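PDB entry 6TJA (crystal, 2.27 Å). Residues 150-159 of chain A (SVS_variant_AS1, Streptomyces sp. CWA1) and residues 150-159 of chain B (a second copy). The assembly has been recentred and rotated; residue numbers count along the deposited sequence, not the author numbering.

Chain A, residues 150-159: VHAHRAWLSG
Chain B 150-159: VHAHRAWLSG

Both stretches are α-helical throughout, with phi near -60° and psi near -40°, and belong to helices that extend beyond either end. Their N-to-C directions differ by 44°, and the axes approach to 10.2 Å. The register is nearly twofold: CA atoms of A:His151 and B:His151 lie 6.3 Å apart, those of A:Ser158 and B:Ser158 7.0 Å, and between them A:Arg154 CA lies 7.4 Å from B:Ala155 CA, and A:Ala155 CA 7.4 Å from B:Arg154 CA.

At the N-terminal end of the contact the CA-to-CB bonds of A:His151 and B:His151 both point toward the other helix, with chi1 m (-75° in A, -69° in B) and chi2 near -40°. This lays the imidazoles in an offset stack, centroids 4.3 Å apart and planes at 14°, with A:His151 CD2 3.4 Å from B:His151 CD2. Each CB also sits over the other ring, a CH-pi contact that a flat, polarizable ring accommodates well.

A:Arg154 and B:Arg154 leave their helices extended, chi1 and chi2 both t, and then the copies diverge: chi3 is 23°, between wells, in A:Arg154 but -87° (m) in B:Arg154. Either way a guanidinium face covers B:Ala155 or A:Ala155, whose small side chain leaves room for it; A:Arg154 CZ is 3.5 Å from B:Ala155 CB, and B:Arg154 NH1 is 3.3 Å from A:Ala155 CB.

No direct hydrogen bond crosses the pair; water supplies the polar links. Water 1 donates to A:His151 O (2.7 Å) and accepts from B:Arg154 NH1 (2.8 Å), while water 2 donates to B:His151 O (2.8 Å) and accepts from A:Arg154 NE (3.0 Å). Different arginine nitrogens thus serve equivalent roles. The serines, both chi1 m, bring A:Ser158 OG within 3.7 Å of B:Ser158 OG, and waters 3 and 4 each hydrogen-bond to both hydroxyls. By contrast, the CA-to-CB bonds of A:Trp156 and B:Trp156 point away, chi1 t.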

ATOM      1  N   VAL A 150       8.278  -0.316   0.645  1.00 22.98           N
ATOM      2  CA  VAL A 150       7.435   0.716  -0.004  1.00 24.70           C
ATOM      3  C   VAL A 150       5.974   0.417   0.346  1.00 23.02           C
ATOM      4  O   VAL A 150       5.230   1.355   0.681  1.00 23.60           O
ATOM      5  CB  VAL A 150       7.670   0.745  -1.526  1.00 27.73           C
ATOM      6  CG1 VAL A 150       6.561   1.471  -2.254  1.00 27.41           C
ATOM      7  CG2 VAL A 150       9.026   1.329  -1.886  1.00 28.87           C
ATOM      8  N   HIS A 151       5.561  -0.836   0.223  1.00 22.51           N
ATOM      9  CA  HIS A 151       4.144  -1.253   0.407  1.00 23.18           C
ATOM     10  C   HIS A 151       3.765  -1.155   1.896  1.00 22.69           C
ATOM     11  O   HIS A 151       2.620  -0.811   2.199  1.00 23.36           O
ATOM     12  CB  HIS A 151       3.941  -2.663  -0.167  1.00 23.19           C
ATOM     13  CG  HIS A 151       3.887  -2.718  -1.648  1.00 23.77           C
ATOM     14  ND1 HIS A 151       3.227  -1.753  -2.396  1.00 28.20           N
ATOM     15  CD2 HIS A 151       4.350  -3.622  -2.527  1.00 22.51           C
ATOM     16  CE1 HIS A 151       3.343  -2.053  -3.680  1.00 28.09           C
ATOM     17  NE2 HIS A 151       4.012  -3.200  -3.786  1.00 22.41           N
ATOM     18  N   ALA A 152       4.680  -1.494   2.792  1.00 21.72           N
ATOM     19  CA  ALA A 152       4.478  -1.398   4.256  1.00 23.99           C
ATOM     20  C   ALA A 152       4.269   0.079   4.620  1.00 24.40           C
ATOM     21  O   ALA A 152       3.362   0.377   5.455  1.00 23.18           O
ATOM     22  CB  ALA A 152       5.651  -1.995   5.012  1.00 22.84           C
ATOM     23  N   HIS A 153       5.038   0.938   3.969  1.00 21.68           N
ATOM     24  CA  HIS A 153       5.009   2.363   4.119  1.00 24.89           C
ATOM     25  C   HIS A 153       3.675   2.985   3.728  1.00 24.69           C
ATOM     26  O   HIS A 153       3.167   3.790   4.430  1.00 25.21           O
ATOM     27  CB  HIS A 153       6.139   2.960   3.318  1.00 24.65           C
ATOM     28  CG  HIS A 153       6.455   4.377   3.637  1.00 24.59           C
ATOM     29  ND1 HIS A 153       5.832   5.430   3.025  1.00 25.56           N
ATOM     30  CD2 HIS A 153       7.398   4.915   4.433  1.00 26.67           C
ATOM     31  CE1 HIS A 153       6.360   6.554   3.446  1.00 25.40           C
ATOM     32  NE2 HIS A 153       7.314   6.268   4.297  1.00 25.17           N
ATOM     33  N   ARG A 154       3.126   2.588   2.599  1.00 25.10           N
ATOM     34  CA  ARG A 154       1.849   3.089   2.204  1.00 24.24           C
ATOM     35  C   ARG A 154       0.797   2.578   3.168  1.00 25.91           C
ATOM     36  O   ARG A 154      -0.103   3.268   3.461  1.00 26.08           O
ATOM     37  CB  ARG A 154       1.461   2.743   0.765  1.00 24.12           C
ATOM     38  CG  ARG A 154       0.103   3.331   0.412  1.00 26.27           C
ATOM     39  CD  ARG A 154      -0.281   3.488  -1.037  1.00 27.95           C
ATOM     40  NE  ARG A 154       0.465   2.598  -1.838  1.00 37.99           N
ATOM     41  CZ  ARG A 154       1.276   2.908  -2.814  1.00 38.96           C
ATOM     42  NH1 ARG A 154       1.421   4.107  -3.265  1.00 49.18           N
ATOM     43  NH2 ARG A 154       1.882   1.934  -3.383  1.00 43.78           N
ATOM     44  N   ALA A 155       0.960   1.370   3.666  1.00 24.19           N
ATOM     45  CA  ALA A 155      -0.018   0.779   4.609  1.00 24.92           C
ATOM     46  C   ALA A 155      -0.076   1.647   5.877  1.00 26.48           C
ATOM     47  O   ALA A 155      -1.196   1.988   6.289  1.00 24.19           O
ATOM     48  CB  ALA A 155       0.315  -0.664   4.886  1.00 24.85           C
ATOM     49  N   TRP A 156       1.091   2.072   6.397  1.00 23.78           N
ATOM     50  CA  TRP A 156       1.190   2.938   7.598  1.00 24.14           C
ATOM     51  C   TRP A 156       0.535   4.302   7.330  1.00 24.71           C
ATOM     52  O   TRP A 156      -0.269   4.775   8.190  1.00 23.34           O
ATOM     53  CB  TRP A 156       2.646   3.058   8.055  1.00 26.04           C
ATOM     54  CG  TRP A 156       2.923   4.312   8.819  1.00 26.87           C
ATOM     55  CD1 TRP A 156       2.425   4.656  10.037  1.00 26.30           C
ATOM     56  CD2 TRP A 156       3.773   5.399   8.411  1.00 28.24           C
ATOM     57  NE1 TRP A 156       2.868   5.890  10.397  1.00 25.06           N
ATOM     58  CE2 TRP A 156       3.712   6.367   9.429  1.00 27.59           C
ATOM     59  CE3 TRP A 156       4.550   5.656   7.282  1.00 25.85           C
ATOM     60  CZ2 TRP A 156       4.420   7.561   9.360  1.00 24.57           C
ATOM     61  CZ3 TRP A 156       5.235   6.843   7.208  1.00 27.01           C
ATOM     62  CH2 TRP A 156       5.143   7.790   8.222  1.00 25.86           C
ATOM     63  N   LEU A 157       0.825   4.928   6.187  1.00 23.87           N
ATOM     64  CA  LEU A 157       0.208   6.221   5.818  1.00 22.76           C
ATOM     65  C   LEU A 157      -1.321   6.093   5.748  1.00 23.06           C
ATOM     66  O   LEU A 157      -1.944   7.009   6.263  1.00 22.67           O
ATOM     67  CB  LEU A 157       0.798   6.759   4.521  1.00 24.41           C
ATOM     68  CG  LEU A 157       2.261   7.202   4.602  1.00 23.68           C
ATOM     69  CD1 LEU A 157       2.794   7.529   3.215  1.00 23.96           C
ATOM     70  CD2 LEU A 157       2.424   8.388   5.530  1.00 24.42           C
ATOM     71  N   SER A 158      -1.890   5.025   5.173  1.00 23.97           N
ATOM     72  CA  SER A 158      -3.361   4.758   5.137  1.00 26.40           C
ATOM     73  C   SER A 158      -3.951   4.657   6.545  1.00 24.70           C
ATOM     74  O   SER A 158      -5.113   5.005   6.728  1.00 24.33           O
ATOM     75  CB  SER A 158      -3.697   3.512   4.380  1.00 26.68           C
ATOM     76  OG  SER A 158      -3.198   3.633   3.066  1.00 31.89           O
ATOM     77  N   GLY A 159      -3.216   4.091   7.487  1.00 23.45           N
ATOM     78  CA  GLY A 159      -3.672   4.029   8.885  1.00 22.73           C
ATOM     79  C   GLY A 159      -3.751   5.423   9.466  1.00 23.39           C
ATOM     80  O   GLY A 159      -4.747   5.716  10.146  1.00 25.74           O
TER
ATOM     81  N   VAL B 150      -3.380  -7.041  -3.345  1.00 23.47           N
ATOM     82  CA  VAL B 150      -3.744  -6.336  -2.079  1.00 22.48           C
ATOM     83  C   VAL B 150      -3.036  -4.985  -2.079  1.00 22.25           C
ATOM     84  O   VAL B 150      -3.689  -3.981  -1.810  1.00 21.75           O
ATOM     85  CB  VAL B 150      -3.366  -7.175  -0.834  1.00 24.32           C
ATOM     86  CG1 VAL B 150      -3.231  -6.331   0.418  1.00 25.70           C
ATOM     87  CG2 VAL B 150      -4.346  -8.302  -0.588  1.00 22.14           C
ATOM     88  N   HIS B 151      -1.737  -4.972  -2.377  1.00 22.35           N
ATOM     89  CA  HIS B 151      -0.886  -3.751  -2.342  1.00 21.75           C
ATOM     90  C   HIS B 151      -1.312  -2.798  -3.463  1.00 21.85           C
ATOM     91  O   HIS B 151      -1.396  -1.604  -3.217  1.00 22.20           O
ATOM     92  CB  HIS B 151       0.608  -4.103  -2.454  1.00 21.07           C
ATOM     93  CG  HIS B 151       1.150  -4.801  -1.259  1.00 22.63           C
ATOM     94  ND1 HIS B 151       0.729  -4.480   0.033  1.00 24.84           N
ATOM     95  CD2 HIS B 151       2.072  -5.791  -1.130  1.00 21.87           C
ATOM     96  CE1 HIS B 151       1.350  -5.262   0.900  1.00 22.39           C
ATOM     97  NE2 HIS B 151       2.182  -6.070   0.217  1.00 21.33           N
ATOM     98  N   ALA B 152      -1.543  -3.316  -4.663  1.00 20.11           N
ATOM     99  CA  ALA B 152      -2.070  -2.522  -5.786  1.00 22.69           C
ATOM    100  C   ALA B 152      -3.411  -1.886  -5.397  1.00 20.39           C
ATOM    101  O   ALA B 152      -3.647  -0.750  -5.821  1.00 19.79           O
ATOM    102  CB  ALA B 152      -2.226  -3.382  -7.026  1.00 24.10           C
ATOM    103  N   HIS B 153      -4.262  -2.625  -4.693  1.00 20.69           N
ATOM    104  CA  HIS B 153      -5.616  -2.185  -4.260  1.00 23.04           C
ATOM    105  C   HIS B 153      -5.486  -0.995  -3.293  1.00 22.76           C
ATOM    106  O   HIS B 153      -6.153   0.032  -3.506  1.00 22.12           O
ATOM    107  CB  HIS B 153      -6.361  -3.375  -3.662  1.00 23.22           C
ATOM    108  CG  HIS B 153      -7.807  -3.112  -3.380  1.00 27.47           C
ATOM    109  ND1 HIS B 153      -8.223  -2.453  -2.232  1.00 25.55           N
ATOM    110  CD2 HIS B 153      -8.929  -3.479  -4.056  1.00 26.52           C
ATOM    111  CE1 HIS B 153      -9.543  -2.415  -2.223  1.00 28.31           C
ATOM    112  NE2 HIS B 153     -10.001  -3.022  -3.337  1.00 27.54           N
ATOM    113  N   ARG B 154      -4.604  -1.096  -2.296  1.00 24.67           N
ATOM    114  CA  ARG B 154      -4.339   0.008  -1.335  1.00 24.83           C
ATOM    115  C   ARG B 154      -3.818   1.227  -2.104  1.00 25.19           C
ATOM    116  O   ARG B 154      -4.224   2.356  -1.767  1.00 24.22           O
ATOM    117  CB  ARG B 154      -3.337  -0.367  -0.241  1.00 25.14           C
ATOM    118  CG  ARG B 154      -3.195   0.724   0.809  1.00 25.30           C
ATOM    119  CD  ARG B 154      -2.234   0.412   1.929  1.00 27.04           C
ATOM    120  NE  ARG B 154      -2.930  -0.312   2.981  1.00 26.21           N
ATOM    121  CZ  ARG B 154      -2.669  -1.555   3.336  1.00 28.25           C
ATOM    122  NH1 ARG B 154      -1.692  -2.266   2.776  1.00 27.75           N
ATOM    123  NH2 ARG B 154      -3.420  -2.092   4.258  1.00 30.89           N
ATOM    124  N   ALA B 155      -2.921   1.042  -3.080  1.00 25.98           N
ATOM    125  CA  ALA B 155      -2.321   2.172  -3.833  1.00 22.87           C
ATOM    126  C   ALA B 155      -3.445   2.922  -4.569  1.00 22.76           C
ATOM    127  O   ALA B 155      -3.457   4.140  -4.567  1.00 24.59           O
ATOM    128  CB  ALA B 155      -1.280   1.646  -4.773  1.00 24.27           C
ATOM    129  N   TRP B 156      -4.399   2.212  -5.158  1.00 21.55           N
ATOM    130  CA  TRP B 156      -5.551   2.841  -5.838  1.00 21.89           C
ATOM    131  C   TRP B 156      -6.363   3.608  -4.779  1.00 22.29           C
ATOM    132  O   TRP B 156      -6.657   4.802  -4.979  1.00 23.51           O
ATOM    133  CB  TRP B 156      -6.360   1.787  -6.599  1.00 23.34           C
ATOM    134  CG  TRP B 156      -7.791   2.158  -6.810  1.00 24.98           C
ATOM    135  CD1 TRP B 156      -8.263   3.136  -7.635  1.00 24.84           C
ATOM    136  CD2 TRP B 156      -8.946   1.559  -6.183  1.00 25.69           C
ATOM    137  NE1 TRP B 156      -9.627   3.224  -7.524  1.00 26.14           N
ATOM    138  CE2 TRP B 156     -10.082   2.258  -6.663  1.00 25.71           C
ATOM    139  CE3 TRP B 156      -9.145   0.504  -5.294  1.00 24.33           C
ATOM    140  CZ2 TRP B 156     -11.377   1.958  -6.245  1.00 26.61           C
ATOM    141  CZ3 TRP B 156     -10.432   0.187  -4.900  1.00 26.84           C
ATOM    142  CH2 TRP B 156     -11.534   0.910  -5.363  1.00 27.20           C
ATOM    143  N   LEU B 157      -6.634   3.000  -3.636  1.00 23.43           N
ATOM    144  CA  LEU B 157      -7.442   3.647  -2.575  1.00 21.73           C
ATOM    145  C   LEU B 157      -6.738   4.923  -2.134  1.00 22.95           C
ATOM    146  O   LEU B 157      -7.437   5.925  -2.032  1.00 24.99           O
ATOM    147  CB  LEU B 157      -7.662   2.681  -1.421  1.00 22.98           C
ATOM    148  CG  LEU B 157      -8.756   1.637  -1.597  1.00 23.36           C
ATOM    149  CD1 LEU B 157      -8.939   0.875  -0.293  1.00 24.09           C
ATOM    150  CD2 LEU B 157     -10.090   2.248  -2.010  1.00 23.57           C
ATOM    151  N   SER B 158      -5.403   4.933  -1.985  1.00 25.19           N
ATOM    152  CA  SER B 158      -4.595   6.144  -1.653  1.00 23.63           C
ATOM    153  C   SER B 158      -4.829   7.258  -2.696  1.00 25.55           C
ATOM    154  O   SER B 158      -4.806   8.490  -2.349  1.00 26.29           O
ATOM    155  CB  SER B 158      -3.118   5.805  -1.549  1.00 25.74           C
ATOM    156  OG  SER B 158      -2.881   4.978  -0.398  1.00 31.11           O
ATOM    157  N   GLY B 159      -4.894   6.884  -3.959  1.00 23.36           N
ATOM    158  CA  GLY B 159      -5.007   7.865  -5.041  1.00 24.45           C
ATOM    159  C   GLY B 159      -6.393   8.471  -5.002  1.00 24.50           C
ATOM    160  O   GLY B 159      -6.498   9.675  -5.168  1.00 23.75           O
TER
HETATM  161  O   HOH W   1       0.260  -1.370   0.925  1.00 22.63           O
HETATM  162  O   HOH W   2       0.530  -0.347  -1.641  1.00 32.47           O
HETATM  163  O   HOH W   3      -5.154   3.788   1.250  1.00 25.49           O
HETATM  164  O   HOH W   4      -1.572   5.765   1.807  1.00 32.36           O